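Local structure of glycosyl hydrolases family 2, sugar binding domain protein (Bacteroides uniformis str. 3978 T3 ii, 6D1P) at residues W35-Q40 / L69-N74; E110-G115 / Y134-A139; Q116-Y121 / I166-S171. The protein is a beta-glucuronidase of glycoside hydrolase family 2 from a human gut bacterium, and probably hydrolyses O-glycosidic bonds to glucuronic acid. All coordinates share one frame; numbering follows the deposited sequence.

Contact 1 (W35-Q40 / L69-N74); sequences WEFIRQ and LPHCFN
Aromatic and apolar contacts carry most of the meeting between 35-40 and 69-74, two segments whose end-to-end directions differ by only 2°, with side chains filling the gap. The ring of F37 is thrown toward the loop, and H71 sets its CE1 over the centre of that ring, 3.4 Å from F37 CE2; CG is anti to the backbone N in both. The edge of H71 meets the face of F37, with ring planes at 52°. F73 CE1 completes the aromatic cluster, coming obliquely to F37 CE1 at 3.4 Å. Nearer the start of both segments, L69 lays CD1 over one face of the W35 indole in a CH-pi contact, 3.5 Å from the centroid of the five-membered ring. The loop thus packs beside strand 35-38, which pairs with strands 65-67 and 89-96 in the six-stranded sheet of the jelly-roll-like sugar-binding domain. Polar contacts are fewer. R39, bent at chi3, brings NH1 to F73 O at 3.2 Å; the oxygen lies in the guanidinium plane, but the bond is bent, with an N-H...O angle of 136°. D77 forms a salt bridge with the same NH1, and Y92 OH is hydrogen-bonded to H71 ND1.

Contact 2 (E110-G115 / Y134-A139); sequences EFEGAG and YDEWKA
Segments 110-115 and 134-139 run antiparallel at one margin of a four-stranded sheet of the beta-sandwich sugar-binding domain. F111 and W137 form the hydrogen-bonded pair: F111 N donates to W137 O at 2.9 Å, nearly along the C=O axis, and W137 N returns a bond to F111 O at 3.2 Å. E110 and K138 follow as the non-hydrogen-bonded pair. On their shared face the F111 ring and the six-membered ring of W137 lie flat on one another in an offset stack, planes 7° and centroids 4.0 Å apart. W137 takes the crowded first torsion, CG between the backbone N and the carbonyl carbon (chi1 55°), which folds the indole back across the neighbouring strand; F111 CB then sits over the five-membered ring of W137, while W137 CH2 reaches F111 CD1. An alanine in place of W137 would remove the stack and the indole N-H, and would probably leave F111 poorly covered and a nearby water short of one weak bond. H130 stacks on W137 as well. Near A114 and D135 that water accepts from A114 N, lies 2.9 Å from D135 O, to which it can donate, and receives the weak bond from W137 NE1 at 3.1 Å.

Contact 3 (Q116-Y121 / I166-S171); sequences QKTEVY and IRCDNS
Two antiparallel strands, 117-121 and 166-169, have axes that come within 4.7 Å, with N-to-C directions 172° apart, and the two faces of the ladder they form differ sharply. Four bonds make its regular part, two each in the pairs K117-D169 and E119-R167 (E119 N to R167 O, 2.8 Å). A classic beta bulge ends the ladder: Q116 and K117 both donate to D169 O. K117 N approaches in the carbonyl plane, whereas Q116 N, only 2.6 Å from D169 O, comes from above that plane, so two N-H groups grip one oxygen.

The tight face bears T118, V120, I166 and C168, all buried. T118 and I166 lie side by side, their CG2 methyls both anti to the backbone N and 3.5 Å apart, while T118 OG1 rests beside C168 SG. The other face is looser and partly hydrated. E119 and R167 extend alongside each other without a salt bridge; E119 OE1 receives the hydroxyl of Y121, and R167 turns its NE to D41. Two waters lie between K117 NZ and D169 OD2, each accepting from NZ and one of them donating to OD2; NZ also salt-bridges D173. The D169 carboxylate is fixed from its own chain: S171 OG meets OD1 on the syn lone pair at 2.6 Å, and S171 N closes an Asx turn on OD2.

On the buried face, F111 of strand 106-111 touches both V120 and I166. In the six-stranded sheet of the sugar-binding domain, strand 117-122 lies between strands 162-169 and 125-131, and strand 89-96 flanks 162-169.

In the fold
All three contacts illustrate how one sandwich domain is tied together from separate parts of its chain. Contact 1 closes first; contacts 2 and 3 follow and cross, since their segments alternate. The centre of contact 3 lies about 11 Å from those of contacts 1 and 2, which are about 16 Å from each other. Contacts 1 and 3 reach the same six-stranded sheet and touch where W35 meets I166 and F73 meets C168. Contact 2 belongs to the four-stranded sheet packed against it: W137 rests on T118 and F111 on V120, while Y134 OH probably bonds Q116 NE2. Contact 3 lies between the other two and packs against both, on the six-stranded side of the sheet interface.

Contact 1 (W35-Q40 / L69-N74)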
loop_
_atom_site.group_PDB
_atom_site.type_symbol
_atom_site.label_atom_id
_atom_site.label_comp_id
_atom_site.label_asym_id
_atom_site.label_seq_id
_atom_site.Cartn_x
_atom_site.Cartn_y
_atom_site.Cartn_z
ATOM N N TRP A 35 -17.077 -12.853 0.546
ATOM C CA TRP A 35 -15.778 -12.838 1.192
ATOM C C TRP A 35 -15.434 -11.416 1.612
ATOM O O TRP A 35 -15.869 -10.443 0.998
ATOM C CB TRP A 35 -14.689 -13.359 0.261
ATOM C CG TRP A 35 -14.702 -14.813 -0.028
ATOM C CD1 TRP A 35 -15.363 -15.451 -1.050
ATOM C CD2 TRP A 35 -13.969 -15.826 0.672
ATOM N NE1 TRP A 35 -15.082 -16.802 -1.018
ATOM C CE2 TRP A 35 -14.235 -17.054 0.032
ATOM C CE3 TRP A 35 -13.116 -15.811 1.777
ATOM C CZ2 TRP A 35 -13.686 -18.249 0.461
ATOM C CZ3 TRP A 35 -12.564 -17.010 2.201
ATOM C CH2 TRP A 35 -12.851 -18.212 1.538
ATOM N N GLU A 36 -14.644 -11.304 2.662
ATOM C CA GLU A 36 -14.031 -10.040 3.009
ATOM C C GLU A 36 -12.526 -10.145 2.803
ATOM O O GLU A 36 -11.923 -11.202 3.015
ATOM C CB GLU A 36 -14.347 -9.654 4.446
ATOM C CG GLU A 36 -15.763 -9.152 4.638
ATOM C CD GLU A 36 -16.030 -8.672 6.068
ATOM O OE1 GLU A 36 -15.586 -9.342 7.021
ATOM O OE2 GLU A 36 -16.671 -7.607 6.231
ATOM N N PHE A 37 -11.925 -9.033 2.393
ATOM C CA PHE A 37 -10.503 -9.013 2.095
ATOM C C PHE A 37 -9.877 -7.725 2.623
ATOM O O PHE A 37 -10.508 -6.669 2.582
ATOM C CB PHE A 37 -10.270 -9.155 0.584
ATOM C CG PHE A 37 -8.933 -8.688 0.154
ATOM C CD1 PHE A 37 -7.811 -9.484 0.366
ATOM C CD2 PHE A 37 -8.779 -7.434 -0.416
ATOM C CE1 PHE A 37 -6.549 -9.035 0.015
ATOM C CE2 PHE A 37 -7.524 -6.984 -0.784
ATOM C CZ PHE A 37 -6.406 -7.790 -0.574
ATOM N N ILE A 38 -8.639 -7.809 3.123
ATOM C CA ILE A 38 -7.880 -6.618 3.501
ATOM C C ILE A 38 -6.438 -6.814 3.060
ATOM O O ILE A 38 -5.881 -7.901 3.218
ATOM C CB ILE A 38 -7.973 -6.312 5.022
ATOM C CG1 ILE A 38 -7.365 -4.957 5.333
ATOM C CG2 ILE A 38 -7.259 -7.349 5.873
ATOM C CD1 ILE A 38 -7.577 -4.536 6.776
ATOM N N ARG A 39 -5.826 -5.765 2.522
ATOM C CA ARG A 39 -4.488 -5.889 1.938
ATOM C C ARG A 39 -3.383 -5.512 2.937
ATOM O O ARG A 39 -2.604 -4.575 2.755
ATOM C CB ARG A 39 -4.394 -5.060 0.665
ATOM C CG ARG A 39 -3.163 -5.418 -0.128
ATOM C CD ARG A 39 -3.188 -4.812 -1.483
ATOM N NE ARG A 39 -2.650 -3.452 -1.484
ATOM C CZ ARG A 39 -2.386 -2.787 -2.608
ATOM N NH1 ARG A 39 -2.601 -3.378 -3.804
ATOM N NH2 ARG A 39 -1.891 -1.556 -2.549
ATOM N N GLN A 40 -3.302 -6.306 3.997
ATOM C CA GLN A 40 -2.284 -6.149 5.028
ATOM C C GLN A 40 -2.367 -7.355 5.944
ATOM O O GLN A 40 -3.319 -8.136 5.891
ATOM C CB GLN A 40 -2.453 -4.861 5.827
ATOM C CG GLN A 40 -3.750 -4.784 6.627
ATOM C CD GLN A 40 -3.798 -3.526 7.482
ATOM O OE1 GLN A 40 -4.178 -2.454 7.012
ATOM N NE2 GLN A 40 -3.379 -3.645 8.725
ATOM N N LEU A 69 -14.733 -13.589 -5.345
ATOM C CA LEU A 69 -13.654 -14.414 -5.894
ATOM C C LEU A 69 -13.972 -14.857 -7.321
ATOM O O LEU A 69 -15.140 -15.010 -7.688
ATOM C CB LEU A 69 -13.409 -15.653 -5.028
ATOM C CG LEU A 69 -13.020 -15.351 -3.570
ATOM C CD1 LEU A 69 -12.340 -16.528 -2.901
ATOM C CD2 LEU A 69 -12.149 -14.112 -3.483
ATOM N N PRO A 70 -12.939 -15.081 -8.154
ATOM C CA PRO A 70 -11.516 -14.916 -7.829
ATOM C C PRO A 70 -11.097 -13.456 -7.686
ATOM O O PRO A 70 -11.726 -12.558 -8.243
ATOM C CB PRO A 70 -10.805 -15.561 -9.017
ATOM C CG PRO A 70 -11.759 -15.448 -10.133
ATOM C CD PRO A 70 -13.132 -15.586 -9.525
ATOM N N HIS A 71 -10.015 -13.238 -6.949
ATOM C CA HIS A 71 -9.599 -11.905 -6.555
ATOM C C HIS A 71 -8.080 -11.820 -6.546
ATOM O O HIS A 71 -7.383 -12.789 -6.215
ATOM C CB HIS A 71 -10.160 -11.560 -5.184
ATOM C CG HIS A 71 -9.609 -10.295 -4.624
ATOM N ND1 HIS A 71 -8.522 -10.272 -3.774
ATOM C CD2 HIS A 71 -9.972 -9.005 -4.818
ATOM C CE1 HIS A 71 -8.253 -9.019 -3.454
ATOM N NE2 HIS A 71 -9.117 -8.233 -4.075
ATOM N N CYS A 72 -7.567 -10.640 -6.885
ATOM C CA CYS A 72 -6.129 -10.470 -7.014
ATOM C C CYS A 72 -5.686 -9.171 -6.351
ATOM O O CYS A 72 -6.308 -8.127 -6.562
ATOM C CB CYS A 72 -5.734 -10.490 -8.497
ATOM S SG CYS A 72 -3.999 -10.183 -8.799
ATOM N N PHE A 73 -4.596 -9.246 -5.565
ATOM C CA PHE A 73 -4.037 -8.059 -4.914
ATOM C C PHE A 73 -3.754 -6.943 -5.912
ATOM O O PHE A 73 -3.739 -5.767 -5.544
ATOM C CB PHE A 73 -2.706 -8.371 -4.205
ATOM C CG PHE A 73 -2.805 -9.316 -3.030
ATOM C CD1 PHE A 73 -4.003 -9.915 -2.672
ATOM C CD2 PHE A 73 -1.669 -9.603 -2.289
ATOM C CE1 PHE A 73 -4.069 -10.777 -1.597
ATOM C CE2 PHE A 73 -1.715 -10.461 -1.213
ATOM C CZ PHE A 73 -2.915 -11.059 -0.864
ATOM N N ASN A 74 -3.483 -7.288 -7.168
ATOM C CA ASN A 74 -2.857 -6.345 -8.081
ATOM C C ASN A 74 -3.748 -6.061 -9.285
ATOM O O ASN A 74 -3.256 -5.674 -10.354
ATOM C CB ASN A 74 -1.486 -6.869 -8.506
ATOM C CG ASN A 74 -0.678 -7.406 -7.334
ATOM O OD1 ASN A 74 -0.560 -8.617 -7.166
ATOM N ND2 ASN A 74 -0.118 -6.503 -6.510
#

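Contact 2 (E110-G115 / Y134-A139)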
loop_
_atom_site.group_PDB
_atom_site.type_symbol
_atom_site.label_atom_id
_atom_site.label_comp_id
_atom_site.label_asym_id
_atom_site.label_seq_id
_atom_site.Cartn_x
_atom_site.Cartn_y
_atom_site.Cartn_z
ATOM N N GLU A 110 -10.529 -26.726 -1.733
ATOM C CA GLU A 110 -9.661 -26.985 -2.864
ATOM C C GLU A 110 -9.241 -25.654 -3.465
ATOM O O GLU A 110 -10.084 -24.773 -3.673
ATOM C CB GLU A 110 -10.381 -27.826 -3.918
ATOM C CG GLU A 110 -9.872 -29.226 -4.064
ATOM C CD GLU A 110 -10.358 -29.862 -5.349
ATOM O OE1 GLU A 110 -11.023 -29.153 -6.140
ATOM O OE2 GLU A 110 -10.064 -31.049 -5.575
ATOM N N PHE A 111 -7.948 -25.521 -3.759
ATOM C CA PHE A 111 -7.383 -24.296 -4.316
ATOM C C PHE A 111 -6.849 -24.606 -5.704
ATOM O O PHE A 111 -5.866 -25.345 -5.838
ATOM C CB PHE A 111 -6.276 -23.741 -3.422
ATOM C CG PHE A 111 -6.742 -23.374 -2.052
ATOM C CD1 PHE A 111 -6.767 -24.315 -1.051
ATOM C CD2 PHE A 111 -7.153 -22.086 -1.768
ATOM C CE1 PHE A 111 -7.200 -23.982 0.212
ATOM C CE2 PHE A 111 -7.589 -21.743 -0.505
ATOM C CZ PHE A 111 -7.618 -22.687 0.485
ATOM N N GLU A 112 -7.489 -24.052 -6.732
ATOM C CA GLU A 112 -6.968 -24.225 -8.078
ATOM C C GLU A 112 -5.758 -23.340 -8.321
ATOM O O GLU A 112 -5.029 -23.562 -9.296
ATOM C CB GLU A 112 -8.061 -23.947 -9.116
ATOM C CG GLU A 112 -9.269 -24.848 -8.930
ATOM C CD GLU A 112 -10.320 -24.699 -10.024
ATOM O OE1 GLU A 112 -10.129 -23.887 -10.948
ATOM O OE2 GLU A 112 -11.347 -25.404 -9.949
ATOM N N GLY A 113 -5.527 -22.359 -7.451
ATOM C CA GLY A 113 -4.325 -21.556 -7.522
ATOM C C GLY A 113 -4.401 -20.336 -6.635
ATOM O O GLY A 113 -5.405 -19.622 -6.660
ATOM N N ALA A 114 -3.359 -20.078 -5.850
ATOM C CA ALA A 114 -3.308 -18.887 -5.016
ATOM C C ALA A 114 -1.853 -18.487 -4.843
ATOM O O ALA A 114 -0.990 -19.354 -4.661
ATOM C CB ALA A 114 -3.959 -19.137 -3.651
ATOM N N GLY A 115 -1.581 -17.184 -4.880
ATOM C CA GLY A 115 -0.221 -16.680 -4.817
ATOM C C GLY A 115 0.069 -15.848 -3.580
ATOM O O GLY A 115 -0.819 -15.186 -3.032
ATOM N N TYR A 134 0.999 -21.495 -8.383
ATOM C CA TYR A 134 0.477 -21.924 -9.677
ATOM C C TYR A 134 0.040 -23.374 -9.748
ATOM O O TYR A 134 -0.522 -23.765 -10.773
ATOM C CB TYR A 134 1.523 -21.656 -10.769
ATOM C CG TYR A 134 2.014 -20.248 -10.691
ATOM C CD1 TYR A 134 1.284 -19.217 -11.281
ATOM C CD2 TYR A 134 3.159 -19.926 -9.962
ATOM C CE1 TYR A 134 1.692 -17.893 -11.166
ATOM C CE2 TYR A 134 3.578 -18.605 -9.849
ATOM C CZ TYR A 134 2.837 -17.594 -10.449
ATOM O OH TYR A 134 3.238 -16.278 -10.352
ATOM N N ASP A 135 0.273 -24.184 -8.724
ATOM C CA ASP A 135 -0.191 -25.562 -8.696
ATOM C C ASP A 135 -1.410 -25.682 -7.783
ATOM O O ASP A 135 -1.705 -24.793 -6.978
ATOM C CB ASP A 135 0.930 -26.499 -8.227
ATOM C CG ASP A 135 1.559 -26.056 -6.901
ATOM O OD1 ASP A 135 1.452 -24.858 -6.546
ATOM O OD2 ASP A 135 2.164 -26.911 -6.216
ATOM N N GLU A 136 -2.120 -26.797 -7.917
ATOM C CA GLU A 136 -3.322 -27.038 -7.135
ATOM C C GLU A 136 -2.975 -27.782 -5.862
ATOM O O GLU A 136 -2.034 -28.580 -5.821
ATOM C CB GLU A 136 -4.343 -27.858 -7.916
ATOM C CG GLU A 136 -4.635 -27.322 -9.282
ATOM C CD GLU A 136 -5.734 -28.091 -9.967
ATOM O OE1 GLU A 136 -5.832 -29.313 -9.740
ATOM O OE2 GLU A 136 -6.506 -27.467 -10.715
ATOM N N TRP A 137 -3.773 -27.536 -4.829
ATOM C CA TRP A 137 -3.541 -28.123 -3.516
ATOM C C TRP A 137 -4.852 -28.020 -2.754
ATOM O O TRP A 137 -5.776 -27.324 -3.176
ATOM C CB TRP A 137 -2.382 -27.416 -2.798
ATOM C CG TRP A 137 -2.590 -25.911 -2.706
ATOM C CD1 TRP A 137 -2.432 -24.991 -3.703
ATOM C CD2 TRP A 137 -2.982 -25.175 -1.542
ATOM N NE1 TRP A 137 -2.714 -23.731 -3.238
ATOM C CE2 TRP A 137 -3.058 -23.815 -1.913
ATOM C CE3 TRP A 137 -3.288 -25.533 -0.229
ATOM C CZ2 TRP A 137 -3.436 -22.816 -1.018
ATOM C CZ3 TRP A 137 -3.663 -24.529 0.667
ATOM C CH2 TRP A 137 -3.741 -23.190 0.260
ATOM N N LYS A 138 -4.930 -28.719 -1.624
ATOM C CA LYS A 138 -6.153 -28.710 -0.836
ATOM C C LYS A 138 -5.825 -28.645 0.653
ATOM O O LYS A 138 -4.693 -28.873 1.081
ATOM C CB LYS A 138 -7.026 -29.933 -1.143
ATOM C CG LYS A 138 -6.414 -31.271 -0.743
ATOM C CD LYS A 138 -7.371 -32.412 -1.074
ATOM C CE LYS A 138 -6.704 -33.751 -0.911
ATOM N NZ LYS A 138 -6.083 -33.852 0.443
ATOM N N ALA A 139 -6.849 -28.327 1.441
ATOM C CA ALA A 139 -6.769 -28.304 2.897
ATOM C C ALA A 139 -7.943 -29.099 3.445
ATOM O O ALA A 139 -9.102 -28.779 3.151
ATOM C CB ALA A 139 -6.790 -26.869 3.437
HETATM O O HOH W 1 -1.393 -22.287 -5.596
#

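Contact 3 (Q116-Y121 / I166-S171)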
loop_
_atom_site.group_PDB
_atom_site.type_symbol
_atom_site.label_atom_id
_atom_site.label_comp_id
_atom_site.label_asym_id
_atom_site.label_seq_id
_atom_site.Cartn_x
_atom_site.Cartn_y
_atom_site.Cartn_z
ATOM N N GLN A 116 1.316 -15.909 -3.116
ATOM C CA GLN A 116 2.279 -16.926 -3.532
ATOM C C GLN A 116 2.359 -17.978 -2.423
ATOM O O GLN A 116 2.346 -19.177 -2.692
ATOM C CB GLN A 116 3.649 -16.306 -3.821
ATOM C CG GLN A 116 3.652 -15.342 -5.007
ATOM C CD GLN A 116 3.634 -16.072 -6.309
ATOM O OE1 GLN A 116 4.259 -17.118 -6.427
ATOM N NE2 GLN A 116 2.914 -15.541 -7.305
ATOM N N LYS A 117 2.416 -17.514 -1.176
ATOM C CA LYS A 117 2.300 -18.374 -0.007
ATOM C C LYS A 117 0.903 -18.221 0.576
ATOM O O LYS A 117 0.344 -17.120 0.583
ATOM C CB LYS A 117 3.354 -18.025 1.052
ATOM C CG LYS A 117 4.788 -17.862 0.529
ATOM C CD LYS A 117 5.779 -17.833 1.707
ATOM C CE LYS A 117 7.234 -17.895 1.263
ATOM N NZ LYS A 117 7.573 -16.700 0.498
ATOM N N THR A 118 0.337 -19.322 1.075
ATOM C CA THR A 118 -1.052 -19.312 1.525
ATOM C C THR A 118 -1.184 -20.103 2.820
ATOM O O THR A 118 -0.535 -21.135 2.994
ATOM C CB THR A 118 -1.994 -19.887 0.447
ATOM O OG1 THR A 118 -1.844 -19.161 -0.783
ATOM C CG2 THR A 118 -3.436 -19.809 0.887
ATOM N N GLU A 119 -2.013 -19.597 3.739
ATOM C CA GLU A 119 -2.308 -20.265 5.003
ATOM C C GLU A 119 -3.815 -20.289 5.228
ATOM O O GLU A 119 -4.497 -19.281 5.024
ATOM C CB GLU A 119 -1.621 -19.573 6.182
ATOM C CG GLU A 119 -0.112 -19.512 6.108
ATOM C CD GLU A 119 0.511 -18.723 7.268
ATOM O OE1 GLU A 119 -0.238 -18.233 8.142
ATOM O OE2 GLU A 119 1.758 -18.596 7.313
ATOM N N VAL A 120 -4.326 -21.439 5.667
ATOM C CA VAL A 120 -5.758 -21.694 5.770
ATOM C C VAL A 120 -6.137 -21.909 7.233
ATOM O O VAL A 120 -5.521 -22.728 7.926
ATOM C CB VAL A 120 -6.164 -22.915 4.930
ATOM C CG1 VAL A 120 -7.666 -23.011 4.858
ATOM C CG2 VAL A 120 -5.558 -22.814 3.561
ATOM N N TYR A 121 -7.179 -21.210 7.689
ATOM C CA TYR A 121 -7.619 -21.288 9.074
ATOM C C TYR A 121 -9.102 -21.601 9.143
ATOM O O TYR A 121 -9.900 -20.992 8.429
ATOM C CB TYR A 121 -7.355 -19.977 9.811
ATOM C CG TYR A 121 -5.905 -19.592 9.936
ATOM C CD1 TYR A 121 -5.217 -19.012 8.869
ATOM C CD2 TYR A 121 -5.230 -19.767 11.138
ATOM C CE1 TYR A 121 -3.881 -18.640 9.003
ATOM C CE2 TYR A 121 -3.901 -19.406 11.277
ATOM C CZ TYR A 121 -3.228 -18.845 10.216
ATOM O OH TYR A 121 -1.903 -18.486 10.380
ATOM N N ILE A 166 -8.205 -17.020 5.258
ATOM C CA ILE A 166 -7.094 -17.437 4.417
ATOM C C ILE A 166 -6.139 -16.268 4.275
ATOM O O ILE A 166 -6.546 -15.184 3.839
ATOM C CB ILE A 166 -7.564 -17.904 3.038
ATOM C CG1 ILE A 166 -8.586 -19.018 3.205
ATOM C CG2 ILE A 166 -6.364 -18.390 2.242
ATOM C CD1 ILE A 166 -9.310 -19.351 1.955
ATOM N N ARG A 167 -4.875 -16.494 4.629
ATOM C CA ARG A 167 -3.822 -15.497 4.492
ATOM C C ARG A 167 -3.027 -15.818 3.232
ATOM O O ARG A 167 -2.507 -16.929 3.097
ATOM C CB ARG A 167 -2.917 -15.497 5.724
ATOM C CG ARG A 167 -1.787 -14.461 5.727
ATOM C CD ARG A 167 -0.872 -14.659 6.956
ATOM N NE ARG A 167 0.137 -13.610 7.141
ATOM C CZ ARG A 167 1.318 -13.587 6.529
ATOM N NH1 ARG A 167 1.647 -14.541 5.658
ATOM N NH2 ARG A 167 2.172 -12.608 6.769
ATOM N N CYS A 168 -2.957 -14.864 2.301
ATOM C CA CYS A 168 -2.119 -14.986 1.112
ATOM C C CYS A 168 -1.003 -13.960 1.162
ATOM O O CYS A 168 -1.187 -12.849 1.659
ATOM C CB CYS A 168 -2.912 -14.784 -0.183
ATOM S SG CYS A 168 -4.001 -16.147 -0.557
ATOM N N ASP A 169 0.159 -14.336 0.652
ATOM C CA ASP A 169 1.303 -13.444 0.689
ATOM C C ASP A 169 2.091 -13.573 -0.609
ATOM O O ASP A 169 2.388 -14.691 -1.053
ATOM C CB ASP A 169 2.192 -13.753 1.905
ATOM C CG ASP A 169 3.474 -12.958 1.897
ATOM O OD1 ASP A 169 3.508 -11.888 2.526
ATOM O OD2 ASP A 169 4.451 -13.394 1.239
ATOM N N ASN A 170 2.407 -12.428 -1.221
ATOM C CA ASN A 170 3.311 -12.354 -2.363
ATOM C C ASN A 170 4.451 -11.377 -2.069
ATOM O O ASN A 170 4.860 -10.585 -2.921
ATOM C CB ASN A 170 2.562 -11.980 -3.656
ATOM C CG ASN A 170 2.103 -10.509 -3.672
ATOM O OD1 ASN A 170 1.920 -9.877 -2.614
ATOM N ND2 ASN A 170 1.931 -9.962 -4.868
ATOM N N SER A 171 4.977 -11.425 -0.846
ATOM C CA SER A 171 6.216 -10.715 -0.548
ATOM C C SER A 171 7.351 -11.244 -1.421
ATOM O O SER A 171 7.372 -12.411 -1.818
ATOM C CB SER A 171 6.594 -10.862 0.931
ATOM O OG SER A 171 5.558 -10.397 1.774
HETATM O O HOH W 2 5.776 -14.592 -0.940
HETATM O O HOH W 3 6.559 -14.367 2.549
#